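Cytochrome c' (Allochromatium vinosum, PDB 1BBH) binds a high-spin heme c covalently, its iron lacking a sixth ligand, and probably transfers electrons, although its exact function is not known. Local coordinates at residues N44-I49 with N96-V101. Residues are numbered along the deposited sequence; the frame is centred on the assembly and turned at random.
Sequences NVIAAI and NTLAEV
Ala47 and Ala99 meet methyl to methyl, their CB atoms 3.9 Å apart, and illustrate how small side chains at an interface let two helices come close. The axes of 44-49 and 96-101 approach to 8.2 Å. They run roughly antiparallel, at 151°, and Ala47 CA comes to 5.3 Å from Asn96 CA. On the inner side of the alanine pair, the apolar contact passes to larger groups: Ile46 CD1 reaches Leu98 CD1 at 4.2 Å, the two branched chains crossing at a slant. Ile46 also rests on Met23 and Ile26 of helix 5-31 and lies beside the heme, while Leu98 packs on Ala113 and Val117 of helix 107-128, which ties this pair into the core.

Polar groups border the alanines, with no direct hydrogen bond between 44-49 and 96-101. With CG anti to its own carbonyl carbon (chi1 -80°), Asn44 brings OD1 to 4.0 Å from Ala99 CB. A water bridges the helices there, donating to Ala99 O at 2.7 Å and, over a longer bond, to Asn44 OD1 at 3.3 Å. Asn96 lays ND2 alongside the Ala47 methyl, while that amide nitrogen is hydrogen-bonded to Asn51 OD1, just past the end of helix 36-50. Together these contacts join two antiparallel helices of the four-helix bundle characteristic of cytochromes c', near its heme pocket.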
# COMPACT_ATOMS: atom_id res chain seq x y z
N ASN A 44 2.36 2.40 -10.27
CA ASN A 44 1.13 2.97 -9.82
C ASN A 44 0.94 2.84 -8.34
O ASN A 44 0.40 3.77 -7.68
CB ASN A 44 -0.06 2.32 -10.55
CG ASN A 44 -0.22 2.92 -11.93
OD1 ASN A 44 0.33 3.95 -12.31
ND2 ASN A 44 -1.04 2.27 -12.72
N VAL A 45 1.45 1.76 -7.74
CA VAL A 45 1.29 1.63 -6.32
C VAL A 45 2.22 2.63 -5.63
O VAL A 45 1.86 3.22 -4.63
CB VAL A 45 1.61 0.19 -5.88
CG1 VAL A 45 1.71 0.04 -4.38
CG2 VAL A 45 0.50 -0.70 -6.46
N ILE A 46 3.41 2.87 -6.15
CA ILE A 46 4.34 3.75 -5.43
C ILE A 46 3.85 5.21 -5.44
O ILE A 46 3.88 5.92 -4.39
CB ILE A 46 5.77 3.56 -6.06
CG1 ILE A 46 6.32 2.13 -5.71
CG2 ILE A 46 6.75 4.62 -5.49
CD1 ILE A 46 7.34 1.72 -6.79
N ALA A 47 3.39 5.66 -6.64
CA ALA A 47 2.73 6.95 -6.78
C ALA A 47 1.51 7.05 -5.85
O ALA A 47 1.32 8.06 -5.14
CB ALA A 47 2.32 7.14 -8.23
N ALA A 48 0.64 6.04 -5.74
CA ALA A 48 -0.53 6.14 -4.85
C ALA A 48 -0.14 6.18 -3.35
O ALA A 48 -0.68 6.98 -2.56
CB ALA A 48 -1.51 4.96 -5.05
N ILE A 49 0.88 5.43 -2.93
CA ILE A 49 1.26 5.50 -1.54
C ILE A 49 2.04 6.80 -1.26
O ILE A 49 1.80 7.43 -0.20
CB ILE A 49 2.06 4.27 -1.19
CG1 ILE A 49 1.07 3.09 -1.37
CG2 ILE A 49 2.64 4.35 0.25
CD1 ILE A 49 1.73 1.79 -0.98
N ASN A 96 5.56 10.35 -8.94
CA ASN A 96 4.66 10.69 -10.01
C ASN A 96 5.31 10.57 -11.38
O ASN A 96 4.68 10.04 -12.31
CB ASN A 96 4.13 12.10 -9.85
CG ASN A 96 3.16 12.31 -8.69
OD1 ASN A 96 2.99 13.46 -8.26
ND2 ASN A 96 2.44 11.32 -8.20
N THR A 97 6.55 11.02 -11.54
CA THR A 97 7.23 10.80 -12.81
C THR A 97 7.42 9.30 -13.12
O THR A 97 7.30 8.92 -14.29
CB THR A 97 8.61 11.53 -12.79
OG1 THR A 97 8.32 12.93 -12.57
CG2 THR A 97 9.41 11.30 -14.10
N LEU A 98 7.73 8.43 -12.16
CA LEU A 98 7.88 7.00 -12.47
C LEU A 98 6.58 6.44 -13.05
O LEU A 98 6.64 5.66 -14.00
CB LEU A 98 8.20 6.17 -11.21
CG LEU A 98 9.02 4.87 -11.11
CD1 LEU A 98 8.39 4.12 -10.02
CD2 LEU A 98 9.21 4.18 -12.41
N ALA A 99 5.44 6.85 -12.50
CA ALA A 99 4.12 6.38 -12.92
C ALA A 99 3.88 6.85 -14.34
O ALA A 99 3.42 6.09 -15.21
CB ALA A 99 3.03 6.95 -12.04
N GLU A 100 4.24 8.09 -14.64
CA GLU A 100 4.08 8.60 -16.00
C GLU A 100 4.97 7.89 -17.00
O GLU A 100 4.50 7.58 -18.08
CB GLU A 100 4.41 10.09 -16.11
CG GLU A 100 3.47 10.99 -15.40
CD GLU A 100 3.88 12.46 -15.44
OE1 GLU A 100 4.50 12.93 -16.41
OE2 GLU A 100 3.57 13.14 -14.45
N VAL A 101 6.24 7.63 -16.72
CA VAL A 101 7.10 7.01 -17.72
C VAL A 101 6.83 5.50 -17.78
O VAL A 101 7.04 4.88 -18.82
CB VAL A 101 8.64 7.26 -17.47
CG1 VAL A 101 8.85 8.78 -17.36
CG2 VAL A 101 9.17 6.60 -16.28
O HOH W 1 2.23 3.64 -14.98